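Local coordinates for metallo-beta-lactamase family protein (Thermus thermophilus, PDB 2ZO4) that binds two zinc ions and is probably a hydrolase of the metallo-beta-lactamase superfamily, its natural substrate not established, at residues I66-H71 / A87-H92; L35-L40 / P73-L78; E93-R98 / G170-H175; L58-V63 / G80-L85. All blocks are in the same frame, centred on the assembly; numbering follows the deposited sequence.

Contact 1: residues I66-H71 / A87-H92; sequences ILLTHH and ARVFLH. With ZN (zinc ion), chain B.
Strands 66-68 and 88-92 run parallel and then part, and a water takes up the pairing where L68 and H92 separate: it lies 2.6 Å from L68 O, probably donating to it, and accepts from H92 N. Before that point three backbone bonds join the strands, from I66 N to R88 O, from F90 N to I66 O at 2.7 Å, and from L68 N to F90 O. On the face carrying I66, V89, L68 and L91, branched aliphatic side chains suit a surface buried under helices. V89 divides its two methyls between neighbours: CG1 lies 3.8 Å from L68 CD1, while CG2, anti to the carbonyl carbon, reaches I66 CB at 4.0 Å. L68 CD1 also packs on L91 CG, and helices 73-76 and 79-84 lie over this face. On the other face L67 and F90 point the same way, side by side, with L67 CD2 3.7 Å from F90 CD2; I66 O sits at the edge of the F90 ring. Beyond the strand, H70 turns away from 87-92. Its ND1 donates to T69 OG1 (2.7 Å), with the acceptor close to the ring plane, which helps fix the ring's rotation while NE2 binds zinc at 2.2 Å. H72, H171 and D190 supply the other protein ligands. H70, H72, D74 and H75 form the HxHxDH motif, which follows a sheet strand as in the metallo-beta-lactamase fold.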
loop_
_atom_site.group_PDB
_atom_site.type_symbol
_atom_site.label_atom_id
_atom_site.label_comp_id
_atom_site.label_asym_id
_atom_site.label_seq_id
_atom_site.Cartn_x
_atom_site.Cartn_y
_atom_site.Cartn_z
ATOM N N ILE A 66 -4.470 -0.035 16.666
ATOM C CA ILE A 66 -3.753 -0.266 15.422
ATOM C C ILE A 66 -4.439 0.497 14.294
ATOM O O ILE A 66 -5.636 0.316 14.049
ATOM C CB ILE A 66 -3.677 -1.773 15.059
ATOM C CG1 ILE A 66 -3.098 -2.606 16.218
ATOM C CG2 ILE A 66 -2.898 -1.980 13.752
ATOM C CD1 ILE A 66 -1.634 -2.336 16.555
ATOM N N LEU A 67 -3.673 1.351 13.619
ATOM C CA LEU A 67 -4.160 2.065 12.445
ATOM C C LEU A 67 -3.439 1.551 11.200
ATOM O O LEU A 67 -2.230 1.720 11.068
ATOM C CB LEU A 67 -3.963 3.581 12.610
ATOM C CG LEU A 67 -4.554 4.235 13.868
ATOM C CD1 LEU A 67 -4.174 5.699 13.947
ATOM C CD2 LEU A 67 -6.075 4.077 13.927
ATOM N N LEU A 68 -4.184 0.919 10.295
ATOM C CA LEU A 68 -3.596 0.345 9.081
ATOM C C LEU A 68 -3.789 1.238 7.866
ATOM O O LEU A 68 -4.914 1.606 7.530
ATOM C CB LEU A 68 -4.174 -1.049 8.788
ATOM C CG LEU A 68 -3.951 -2.160 9.819
ATOM C CD1 LEU A 68 -4.599 -3.462 9.350
ATOM C CD2 LEU A 68 -2.468 -2.372 10.116
ATOM N N THR A 69 -2.687 1.570 7.199
ATOM C CA THR A 69 -2.754 2.326 5.952
ATOM C C THR A 69 -3.368 1.479 4.841
ATOM O O THR A 69 -4.183 1.973 4.062
ATOM C CB THR A 69 -1.371 2.863 5.518
ATOM O OG1 THR A 69 -0.464 1.770 5.331
ATOM C CG2 THR A 69 -0.813 3.830 6.568
ATOM N N HIS A 70 -2.987 0.201 4.789
ATOM C CA HIS A 70 -3.514 -0.744 3.801
ATOM C C HIS A 70 -3.232 -2.216 4.149
ATOM O O HIS A 70 -2.594 -2.516 5.164
ATOM C CB HIS A 70 -3.028 -0.400 2.384
ATOM C CG HIS A 70 -1.535 -0.409 2.218
ATOM N ND1 HIS A 70 -0.688 0.349 2.999
ATOM C CD2 HIS A 70 -0.747 -1.055 1.328
ATOM C CE1 HIS A 70 0.559 0.159 2.607
ATOM N NE2 HIS A 70 0.552 -0.687 1.594
ATOM N N HIS A 71 -3.709 -3.111 3.283
ATOM C CA HIS A 71 -3.730 -4.555 3.525
ATOM C C HIS A 71 -2.458 -5.309 3.128
ATOM O O HIS A 71 -2.379 -6.525 3.344
ATOM C CB HIS A 71 -4.891 -5.189 2.753
ATOM C CG HIS A 71 -4.634 -5.298 1.282
ATOM N ND1 HIS A 71 -4.818 -4.243 0.416
ATOM C CD2 HIS A 71 -4.186 -6.329 0.526
ATOM C CE1 HIS A 71 -4.507 -4.620 -0.811
ATOM N NE2 HIS A 71 -4.122 -5.882 -0.772
ATOM N N ALA A 87 -5.784 -5.426 21.232
ATOM C CA ALA A 87 -5.734 -4.192 20.444
ATOM C C ALA A 87 -6.927 -4.037 19.511
ATOM O O ALA A 87 -7.476 -5.020 19.003
ATOM C CB ALA A 87 -4.439 -4.122 19.644
ATOM N N ARG A 88 -7.315 -2.789 19.282
ATOM C CA ARG A 88 -8.370 -2.471 18.331
ATOM C C ARG A 88 -7.752 -2.106 16.985
ATOM O O ARG A 88 -6.905 -1.214 16.909
ATOM C CB ARG A 88 -9.219 -1.321 18.863
ATOM C CG ARG A 88 -10.616 -1.282 18.286
ATOM C CD ARG A 88 -11.637 -1.129 19.406
ATOM N NE ARG A 88 -11.701 0.235 19.919
ATOM C CZ ARG A 88 -12.235 0.574 21.090
ATOM N NH1 ARG A 88 -12.250 1.845 21.459
ATOM N NH2 ARG A 88 -12.743 -0.351 21.899
ATOM N N VAL A 89 -8.174 -2.805 15.932
ATOM C CA VAL A 89 -7.614 -2.610 14.594
ATOM C C VAL A 89 -8.542 -1.784 13.699
ATOM O O VAL A 89 -9.727 -2.100 13.556
ATOM C CB VAL A 89 -7.272 -3.963 13.915
ATOM C CG1 VAL A 89 -6.651 -3.747 12.537
ATOM C CG2 VAL A 89 -6.324 -4.765 14.782
ATOM N N PHE A 90 -7.986 -0.726 13.108
ATOM C CA PHE A 90 -8.713 0.142 12.188
ATOM C C PHE A 90 -8.172 -0.000 10.765
ATOM O O PHE A 90 -6.954 -0.024 10.555
ATOM C CB PHE A 90 -8.612 1.603 12.638
ATOM C CG PHE A 90 -9.393 1.916 13.887
ATOM C CD1 PHE A 90 -10.719 2.326 13.805
ATOM C CD2 PHE A 90 -8.800 1.810 15.146
ATOM C CE1 PHE A 90 -11.447 2.627 14.954
ATOM C CE2 PHE A 90 -9.514 2.109 16.299
ATOM C CZ PHE A 90 -10.843 2.517 16.205
ATOM N N LEU A 91 -9.091 -0.082 9.802
ATOM C CA LEU A 91 -8.769 -0.342 8.400
ATOM C C LEU A 91 -9.803 0.384 7.548
ATOM O O LEU A 91 -10.991 0.329 7.866
ATOM C CB LEU A 91 -8.879 -1.845 8.129
ATOM C CG LEU A 91 -7.925 -2.668 7.254
ATOM C CD1 LEU A 91 -8.714 -3.796 6.601
ATOM C CD2 LEU A 91 -7.169 -1.870 6.200
ATOM N N HIS A 92 -9.382 1.040 6.466
ATOM C CA HIS A 92 -10.348 1.741 5.605
ATOM C C HIS A 92 -11.372 0.795 4.985
ATOM O O HIS A 92 -11.023 -0.287 4.515
ATOM C CB HIS A 92 -9.670 2.563 4.510
ATOM C CG HIS A 92 -10.626 3.401 3.722
ATOM N ND1 HIS A 92 -11.282 2.933 2.605
ATOM C CD2 HIS A 92 -11.064 4.669 3.911
ATOM C CE1 HIS A 92 -12.076 3.877 2.134
ATOM N NE2 HIS A 92 -11.962 4.940 2.909
HETATM ZN ZN ZN B . 1.957 -1.372 -0.003
HETATM O O HOH W 1 -6.582 1.367 5.507
HETATM O O HOH W 2 3.597 -2.247 0.762
#

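Contact 2: residues L35-L40 / P73-L78; sequences LVDTAL and PDHYGL. With ZN (zinc ion), chain C.
D37 and H75 meet through a buried hydrogen bond in which H75 ND1 donates to D37 OD2 at 2.7 Å. The acceptor lies near the imidazole plane, yet the N-H comes from above the carboxylate, whose plane stands 83° from the ring. T69 OG1 is a second partner of D37 OD2. With ND1 so engaged, H75 NE2 binds zinc at 2.1 Å; D74 OD2 binds the same ion at 2.3 Å, and D190 and H233 complete the protein ligands. A water bound to both zinc ions also donates weakly to D74 OD1. H75 O accepts two bonds from T38, one from N and one from OG1, each 2.9 Å long and both from the same face of the carbonyl plane. T38 OG1 stands between its own N and carbonyl carbon (chi1 62°), where it can donate to H75 O and take a weak bond from L78 N; a threonine hydroxyl does both jobs. L78 N gives a second weak bond to A39 O. A39 CA approaches D74 O at 3.1 Å as a CA-H...O contact. At G77 the backbones come close, its CA 3.8 Å from L40 CA, and a side chain there would run into L40 CB and A39 O. The D37 carboxylate helps orient the H75 ring with NE2 toward the metal and probably makes the imidazole a stronger electron donor, making D37 a second-shell residue of this zinc site.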
loop_
_atom_site.group_PDB
_atom_site.type_symbol
_atom_site.label_atom_id
_atom_site.label_comp_id
_atom_site.label_asym_id
_atom_site.label_seq_id
_atom_site.Cartn_x
_atom_site.Cartn_y
_atom_site.Cartn_z
ATOM N N LEU A 35 -0.087 2.040 17.175
ATOM C CA LEU A 35 0.809 1.792 16.052
ATOM C C LEU A 35 0.134 2.082 14.717
ATOM O O LEU A 35 -1.003 1.662 14.481
ATOM C CB LEU A 35 1.306 0.347 16.051
ATOM C CG LEU A 35 2.699 0.010 16.595
ATOM C CD1 LEU A 35 2.903 -1.490 16.524
ATOM C CD2 LEU A 35 3.807 0.726 15.832
ATOM N N VAL A 36 0.842 2.816 13.861
ATOM C CA VAL A 36 0.469 2.950 12.463
ATOM C C VAL A 36 1.264 1.885 11.702
ATOM O O VAL A 36 2.493 1.975 11.599
ATOM C CB VAL A 36 0.753 4.373 11.911
ATOM C CG1 VAL A 36 0.420 4.459 10.430
ATOM C CG2 VAL A 36 -0.034 5.419 12.695
ATOM N N ASP A 37 0.544 0.875 11.205
ATOM C CA ASP A 37 1.114 -0.308 10.533
ATOM C C ASP A 37 1.891 -1.231 11.491
ATOM O O ASP A 37 2.257 -0.819 12.594
ATOM C CB ASP A 37 1.910 0.088 9.280
ATOM C CG ASP A 37 1.027 0.729 8.213
ATOM O OD1 ASP A 37 -0.202 0.493 8.241
ATOM O OD2 ASP A 37 1.553 1.465 7.348
ATOM N N THR A 38 2.110 -2.482 11.078
ATOM C CA THR A 38 2.478 -3.544 12.028
ATOM C C THR A 38 3.561 -4.522 11.568
ATOM O O THR A 38 3.878 -5.461 12.297
ATOM C CB THR A 38 1.249 -4.414 12.414
ATOM O OG1 THR A 38 0.726 -5.058 11.243
ATOM C CG2 THR A 38 0.167 -3.586 13.068
ATOM N N ALA A 39 4.120 -4.309 10.379
ATOM C CA ALA A 39 5.004 -5.292 9.740
ATOM C C ALA A 39 4.309 -6.652 9.601
ATOM O O ALA A 39 3.109 -6.710 9.323
ATOM C CB ALA A 39 6.342 -5.411 10.485
ATOM N N LEU A 40 5.047 -7.739 9.808
ATOM C CA LEU A 40 4.517 -9.084 9.550
ATOM C C LEU A 40 5.237 -10.163 10.361
ATOM O O LEU A 40 6.242 -9.890 11.022
ATOM C CB LEU A 40 4.563 -9.409 8.046
ATOM C CG LEU A 40 5.886 -9.789 7.367
ATOM C CD1 LEU A 40 5.622 -10.168 5.920
ATOM C CD2 LEU A 40 6.932 -8.677 7.452
ATOM N N PRO A 73 1.084 -7.092 3.083
ATOM C CA PRO A 73 1.598 -7.888 4.204
ATOM C C PRO A 73 2.579 -7.141 5.114
ATOM O O PRO A 73 2.563 -7.344 6.324
ATOM C CB PRO A 73 2.297 -9.069 3.512
ATOM C CG PRO A 73 2.522 -8.624 2.101
ATOM C CD PRO A 73 1.378 -7.724 1.783
ATOM N N ASP A 74 3.409 -6.277 4.531
ATOM C CA ASP A 74 4.389 -5.485 5.286
ATOM C C ASP A 74 3.785 -4.420 6.219
ATOM O O ASP A 74 4.495 -3.839 7.039
ATOM C CB ASP A 74 5.428 -4.861 4.337
ATOM C CG ASP A 74 4.801 -4.069 3.194
ATOM O OD1 ASP A 74 3.759 -4.495 2.641
ATOM O OD2 ASP A 74 5.369 -3.013 2.836
ATOM N N HIS A 75 2.484 -4.173 6.094
ATOM C CA HIS A 75 1.789 -3.183 6.925
ATOM C C HIS A 75 0.715 -3.845 7.794
ATOM O O HIS A 75 0.429 -3.401 8.905
ATOM C CB HIS A 75 1.154 -2.104 6.036
ATOM C CG HIS A 75 2.142 -1.366 5.182
ATOM N ND1 HIS A 75 2.614 -0.110 5.498
ATOM C CD2 HIS A 75 2.749 -1.711 4.023
ATOM C CE1 HIS A 75 3.471 0.286 4.575
ATOM N NE2 HIS A 75 3.572 -0.668 3.667
ATOM N N TYR A 76 0.163 -4.940 7.284
ATOM C CA TYR A 76 -1.052 -5.563 7.803
ATOM C C TYR A 76 -0.763 -6.886 8.526
ATOM O O TYR A 76 -1.610 -7.388 9.273
ATOM C CB TYR A 76 -1.976 -5.759 6.601
ATOM C CG TYR A 76 -3.222 -6.617 6.715
ATOM C CD1 TYR A 76 -4.486 -6.036 6.763
ATOM C CD2 TYR A 76 -3.144 -8.009 6.659
ATOM C CE1 TYR A 76 -5.640 -6.822 6.810
ATOM C CE2 TYR A 76 -4.285 -8.799 6.719
ATOM C CZ TYR A 76 -5.527 -8.203 6.787
ATOM O OH TYR A 76 -6.650 -8.995 6.828
ATOM N N GLY A 77 0.439 -7.424 8.316
ATOM C CA GLY A 77 0.799 -8.782 8.744
ATOM C C GLY A 77 0.656 -9.135 10.219
ATOM O O GLY A 77 0.255 -10.247 10.549
ATOM N N LEU A 78 0.987 -8.205 11.108
ATOM C CA LEU A 78 0.861 -8.462 12.547
ATOM C C LEU A 78 -0.416 -7.922 13.204
ATOM O O LEU A 78 -0.589 -8.057 14.419
ATOM C CB LEU A 78 2.103 -7.984 13.311
ATOM C CG LEU A 78 3.387 -8.817 13.187
ATOM C CD1 LEU A 78 4.502 -8.207 14.027
ATOM C CD2 LEU A 78 3.156 -10.272 13.589
HETATM ZN ZN ZN C . 4.618 -1.013 1.932
HETATM O O HOH W 2 3.597 -2.247 0.762
#

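Contact 3: residues E93-R98 / G170-H175; sequences EEEFAR and GHADGH. With ZN (zinc ion), chain B.
E95 reaches across to G174 N with its carboxylate. From CB the chain first places CG anti to the carbonyl carbon (chi1 -65°), where CG lies 3.3 Å from G174 O and close to G174 CA. A bend at chi2 then sets CD 3.4 Å from G174 N. At the tip, OE1 accepts from G174 N at 2.7 Å, met from above the carboxylate plane, and takes a second bond from a water that also donates to D173 OD2. OE2 touches A172 CB and accepts from H71 ND1. Glycine suits position 174 because a side chain would strike E95 N. Nearby, R98 CD packs on D173 CB at 3.6 Å, while R98 NE makes a long salt bridge (3.3 Å) to E94 OE2, which also pairs with R207; R98 NH1 bonds Y205 O and D173 OD1 bonds R207 N. The contact thus joins the link from strand 88-92 to helix 99-104 with the loop between strands 161-167 and 176-180, which carries the zinc ligand H171.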
loop_
_atom_site.group_PDB
_atom_site.type_symbol
_atom_site.label_atom_id
_atom_site.label_comp_id
_atom_site.label_asym_id
_atom_site.label_seq_id
_atom_site.Cartn_x
_atom_site.Cartn_y
_atom_site.Cartn_z
ATOM N N GLU A 93 -12.629 1.239 4.980
ATOM C CA GLU A 93 -13.787 0.434 4.557
ATOM C C GLU A 93 -13.626 -0.278 3.200
ATOM O O GLU A 93 -14.085 -1.406 3.030
ATOM C CB GLU A 93 -15.071 1.292 4.573
ATOM C CG GLU A 93 -15.025 2.554 3.677
ATOM C CD GLU A 93 -16.230 3.487 3.848
ATOM O OE1 GLU A 93 -17.271 3.055 4.386
ATOM O OE2 GLU A 93 -16.135 4.665 3.437
ATOM N N GLU A 94 -12.957 0.379 2.254
ATOM C CA GLU A 94 -12.792 -0.139 0.893
ATOM C C GLU A 94 -11.861 -1.365 0.791
ATOM O O GLU A 94 -11.865 -2.071 -0.222
ATOM C CB GLU A 94 -12.346 0.996 -0.040
ATOM C CG GLU A 94 -12.240 0.644 -1.522
ATOM C CD GLU A 94 -13.578 0.568 -2.251
ATOM O OE1 GLU A 94 -14.645 0.784 -1.639
ATOM O OE2 GLU A 94 -13.552 0.289 -3.464
ATOM N N GLU A 95 -11.079 -1.622 1.839
ATOM C CA GLU A 95 -10.237 -2.820 1.898
ATOM C C GLU A 95 -11.050 -4.072 2.217
ATOM O O GLU A 95 -10.662 -5.175 1.835
ATOM C CB GLU A 95 -9.129 -2.678 2.952
ATOM C CG GLU A 95 -8.078 -1.602 2.692
ATOM C CD GLU A 95 -7.126 -1.940 1.552
ATOM O OE1 GLU A 95 -7.577 -1.990 0.388
ATOM O OE2 GLU A 95 -5.921 -2.135 1.819
ATOM N N PHE A 96 -12.169 -3.890 2.918
ATOM C CA PHE A 96 -12.906 -4.998 3.546
ATOM C C PHE A 96 -13.348 -6.103 2.593
ATOM O O PHE A 96 -13.137 -7.279 2.878
ATOM C CB PHE A 96 -14.100 -4.473 4.358
ATOM C CG PHE A 96 -13.737 -4.002 5.746
ATOM C CD1 PHE A 96 -12.799 -2.985 5.933
ATOM C CD2 PHE A 96 -14.352 -4.561 6.867
ATOM C CE1 PHE A 96 -12.465 -2.547 7.212
ATOM C CE2 PHE A 96 -14.025 -4.127 8.149
ATOM C CZ PHE A 96 -13.081 -3.114 8.323
ATOM N N ALA A 97 -13.952 -5.726 1.469
ATOM C CA ALA A 97 -14.411 -6.702 0.481
ATOM C C ALA A 97 -13.333 -7.039 -0.542
ATOM O O ALA A 97 -13.563 -7.829 -1.458
ATOM C CB ALA A 97 -15.680 -6.211 -0.216
ATOM N N ARG A 98 -12.148 -6.455 -0.381
ATOM C CA ARG A 98 -11.087 -6.637 -1.370
ATOM C C ARG A 98 -9.824 -7.265 -0.770
ATOM O O ARG A 98 -9.793 -8.477 -0.544
ATOM C CB ARG A 98 -10.805 -5.316 -2.101
ATOM C CG ARG A 98 -12.041 -4.754 -2.815
ATOM C CD ARG A 98 -11.755 -3.430 -3.501
ATOM N NE ARG A 98 -12.938 -2.871 -4.155
ATOM C CZ ARG A 98 -13.386 -3.224 -5.361
ATOM N NH1 ARG A 98 -12.764 -4.160 -6.071
ATOM N NH2 ARG A 98 -14.471 -2.637 -5.858
ATOM N N GLY A 170 -5.422 3.512 -5.051
ATOM C CA GLY A 170 -4.441 3.413 -6.126
ATOM C C GLY A 170 -3.416 2.340 -5.832
ATOM O O GLY A 170 -3.422 1.275 -6.452
ATOM N N HIS A 171 -2.532 2.622 -4.879
ATOM C CA HIS A 171 -1.586 1.630 -4.387
ATOM C C HIS A 171 -2.322 0.437 -3.765
ATOM O O HIS A 171 -1.919 -0.710 -3.935
ATOM C CB HIS A 171 -0.631 2.260 -3.378
ATOM C CG HIS A 171 0.362 1.297 -2.810
ATOM N ND1 HIS A 171 1.455 0.853 -3.522
ATOM C CD2 HIS A 171 0.417 0.675 -1.610
ATOM C CE1 HIS A 171 2.150 0.011 -2.779
ATOM N NE2 HIS A 171 1.542 -0.113 -1.614
ATOM N N ALA A 172 -3.393 0.730 -3.033
ATOM C CA ALA A 172 -4.348 -0.278 -2.578
ATOM C C ALA A 172 -5.723 0.365 -2.579
ATOM O O ALA A 172 -5.840 1.588 -2.475
ATOM C CB ALA A 172 -3.986 -0.795 -1.186
ATOM N N ASP A 173 -6.762 -0.453 -2.699
ATOM C CA ASP A 173 -8.130 0.051 -2.881
ATOM C C ASP A 173 -8.619 0.908 -1.710
ATOM O O ASP A 173 -9.161 1.994 -1.917
ATOM C CB ASP A 173 -9.081 -1.114 -3.159
ATOM C CG ASP A 173 -8.635 -1.949 -4.351
ATOM O OD1 ASP A 173 -8.637 -1.417 -5.479
ATOM O OD2 ASP A 173 -8.269 -3.132 -4.160
ATOM N N GLY A 174 -8.414 0.417 -0.491
ATOM C CA GLY A 174 -8.768 1.162 0.718
ATOM C C GLY A 174 -7.530 1.692 1.417
ATOM O O GLY A 174 -7.428 1.651 2.646
ATOM N N HIS A 175 -6.577 2.183 0.635
ATOM C CA HIS A 175 -5.401 2.792 1.223
ATOM C C HIS A 175 -5.802 4.095 1.904
ATOM O O HIS A 175 -6.531 4.919 1.335
ATOM C CB HIS A 175 -4.303 3.029 0.190
ATOM C CG HIS A 175 -3.027 3.533 0.787
ATOM N ND1 HIS A 175 -2.823 4.859 1.094
ATOM C CD2 HIS A 175 -1.899 2.881 1.157
ATOM C CE1 HIS A 175 -1.621 5.007 1.622
ATOM N NE2 HIS A 175 -1.041 3.821 1.672
HETATM ZN ZN ZN B . 1.957 -1.372 -0.003
HETATM O O HOH W 3 -7.784 -3.906 -1.244
HETATM O O HOH W 2 3.597 -2.247 0.762
#

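Contact 4: residues L58-V63 / G80-L85; sequences LCFQDV and GFFEGL
The F60 ring receives the edge of F81 on one face in a T-shaped (edge-to-face) pair, part of an aromatic cluster with F82. The planes stand at 87° and the centroids 5.2 Å apart; F81 CE2 makes the approach, 3.7 Å from F60 CG and offset toward the rim of the F60 ring. L85 CD1 lies over one face of F81, 3.6 Å above its plane, and also touches F60 CB. F82 meets F60 obliquely, CZ lying 3.6 Å from F60 CD1, and F60 O is at the edge of the F82 ring, near its plane. F81 and F82 leave helix 79-84 in different directions, and their first torsions differ as well (chi1 167° and -78°). Flat hydrocarbon rings fit this seam well, since they offer both faces and edges for packing. F60 also touches helix 43-55 through L49 and L53, and a cation-pi contact with R46 engages F81. V63, leading into strand 65-68, adds a beta-branched side chain whose CG2 lies 4.0 Å from F82 CE2. The short 3-10 turn 60-62 thereby packs on the helix with no direct hydrogen bond between 58-63 and 80-85. Where L85 lies near the more exposed Q61, the amide packs on a methyl, Q61 NE2 standing 4.1 Å from L85 CD2.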
loop_
_atom_site.group_PDB
_atom_site.type_symbol
_atom_site.label_atom_id
_atom_site.label_comp_id
_atom_site.label_asym_id
_atom_site.label_seq_id
_atom_site.Cartn_x
_atom_site.Cartn_y
_atom_site.Cartn_z
ATOM N N LEU A 58 8.060 -0.394 26.397
ATOM C CA LEU A 58 6.758 -0.960 26.048
ATOM C C LEU A 58 6.839 -2.426 25.621
ATOM O O LEU A 58 7.885 -2.905 25.162
ATOM C CB LEU A 58 6.093 -0.128 24.937
ATOM C CG LEU A 58 5.820 1.361 25.198
ATOM C CD1 LEU A 58 5.542 2.104 23.889
ATOM C CD2 LEU A 58 4.677 1.564 26.201
ATOM N N CYS A 59 5.721 -3.126 25.797
ATOM C CA CYS A 59 5.551 -4.502 25.343
ATOM C C CYS A 59 4.538 -4.497 24.207
ATOM O O CYS A 59 3.824 -3.511 24.027
ATOM C CB CYS A 59 5.020 -5.376 26.486
ATOM S SG CYS A 59 5.930 -5.227 28.044
ATOM N N PHE A 60 4.469 -5.594 23.455
ATOM C CA PHE A 60 3.428 -5.785 22.439
ATOM C C PHE A 60 2.040 -5.520 23.018
ATOM O O PHE A 60 1.189 -4.919 22.361
ATOM C CB PHE A 60 3.453 -7.216 21.883
ATOM C CG PHE A 60 4.615 -7.512 20.971
ATOM C CD1 PHE A 60 4.897 -6.693 19.881
ATOM C CD2 PHE A 60 5.407 -8.643 21.183
ATOM C CE1 PHE A 60 5.968 -6.976 19.026
ATOM C CE2 PHE A 60 6.477 -8.939 20.333
ATOM C CZ PHE A 60 6.756 -8.099 19.248
ATOM N N GLN A 61 1.828 -5.969 24.255
ATOM C CA GLN A 61 0.523 -5.887 24.916
ATOM C C GLN A 61 0.102 -4.456 25.265
ATOM O O GLN A 61 -1.076 -4.205 25.531
ATOM C CB GLN A 61 0.494 -6.769 26.175
ATOM C CG GLN A 61 0.567 -8.279 25.914
ATOM C CD GLN A 61 1.991 -8.806 25.723
ATOM O OE1 GLN A 61 2.964 -8.047 25.726
ATOM N NE2 GLN A 61 2.112 -10.119 25.558
ATOM N N ASP A 62 1.063 -3.530 25.257
ATOM C CA ASP A 62 0.789 -2.111 25.529
ATOM C C ASP A 62 0.123 -1.386 24.357
ATOM O O ASP A 62 -0.528 -0.356 24.549
ATOM C CB ASP A 62 2.075 -1.378 25.943
ATOM C CG ASP A 62 2.615 -1.854 27.284
ATOM O OD1 ASP A 62 1.805 -2.109 28.201
ATOM O OD2 ASP A 62 3.849 -1.974 27.423
ATOM N N VAL A 63 0.285 -1.921 23.150
ATOM C CA VAL A 63 -0.270 -1.284 21.954
ATOM C C VAL A 63 -1.755 -1.620 21.817
ATOM O O VAL A 63 -2.117 -2.721 21.401
ATOM C CB VAL A 63 0.486 -1.689 20.666
ATOM C CG1 VAL A 63 -0.018 -0.870 19.484
ATOM C CG2 VAL A 63 1.987 -1.512 20.836
ATOM N N GLY A 80 -3.528 -8.905 13.266
ATOM C CA GLY A 80 -4.269 -9.950 13.970
ATOM C C GLY A 80 -3.582 -10.414 15.242
ATOM O O GLY A 80 -4.254 -10.835 16.184
ATOM N N PHE A 81 -2.248 -10.343 15.267
ATOM C CA PHE A 81 -1.468 -10.674 16.465
ATOM C C PHE A 81 -1.737 -9.652 17.560
ATOM O O PHE A 81 -2.082 -10.015 18.686
ATOM C CB PHE A 81 0.040 -10.763 16.157
ATOM C CG PHE A 81 0.923 -10.783 17.395
ATOM C CD1 PHE A 81 0.967 -11.906 18.225
ATOM C CD2 PHE A 81 1.711 -9.681 17.722
ATOM C CE1 PHE A 81 1.779 -11.929 19.367
ATOM C CE2 PHE A 81 2.530 -9.693 18.861
ATOM C CZ PHE A 81 2.561 -10.819 19.685
ATOM N N PHE A 82 -1.583 -8.373 17.219
ATOM C CA PHE A 82 -1.907 -7.288 18.137
ATOM C C PHE A 82 -3.367 -7.346 18.575
ATOM O O PHE A 82 -3.659 -7.198 19.762
ATOM C CB PHE A 82 -1.562 -5.928 17.526
ATOM C CG PHE A 82 -0.096 -5.598 17.576
ATOM C CD1 PHE A 82 0.679 -5.634 16.422
ATOM C CD2 PHE A 82 0.513 -5.263 18.784
ATOM C CE1 PHE A 82 2.041 -5.333 16.467
ATOM C CE2 PHE A 82 1.873 -4.956 18.841
ATOM C CZ PHE A 82 2.637 -4.993 17.680
ATOM N N GLU A 83 -4.273 -7.602 17.631
ATOM C CA GLU A 83 -5.693 -7.768 17.961
ATOM C C GLU A 83 -5.918 -8.900 18.962
ATOM O O GLU A 83 -6.736 -8.770 19.874
ATOM C CB GLU A 83 -6.537 -7.996 16.705
ATOM C CG GLU A 83 -8.037 -7.803 16.920
ATOM C CD GLU A 83 -8.865 -8.375 15.789
ATOM O OE1 GLU A 83 -8.561 -9.498 15.336
ATOM O OE2 GLU A 83 -9.819 -7.703 15.346
ATOM N N GLY A 84 -5.179 -9.998 18.800
ATOM C CA GLY A 84 -5.267 -11.137 19.717
ATOM C C GLY A 84 -4.890 -10.801 21.152
ATOM O O GLY A 84 -5.344 -11.461 22.091
ATOM N N LEU A 85 -4.066 -9.769 21.321
ATOM C CA LEU A 85 -3.642 -9.323 22.646
ATOM C C LEU A 85 -4.604 -8.296 23.244
ATOM O O LEU A 85 -4.461 -7.903 24.405
ATOM C CB LEU A 85 -2.208 -8.777 22.607
ATOM C CG LEU A 85 -1.124 -9.671 21.988
ATOM C CD1 LEU A 85 0.143 -8.875 21.707
ATOM C CD2 LEU A 85 -0.805 -10.906 22.842
HETATM O O HOH W 4 -3.422 -5.186 24.035
#

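Overall arrangement
From the N terminus, strand 32-36 leads into the first half of contact 2, which closes on 73-78 after a detour through helix 43-55 and strand 65-68. Contacts 4 and 1 begin within that detour, at 58-63 and 66-71, and both close beyond it, at 80-85 and 87-92; contacts 1, 2 and 4 therefore all cross one another. Contact 1 holds strand 65-68 and contact 2 the end of its sheet neighbour 32-36, so the two meet along that strand pair, while F82 of contact 4 packs on both. Contact 3 opens after these have closed and bridges some seventy residues of helices and strands to 170-175, tying this half to the five-stranded sheet across the zinc site.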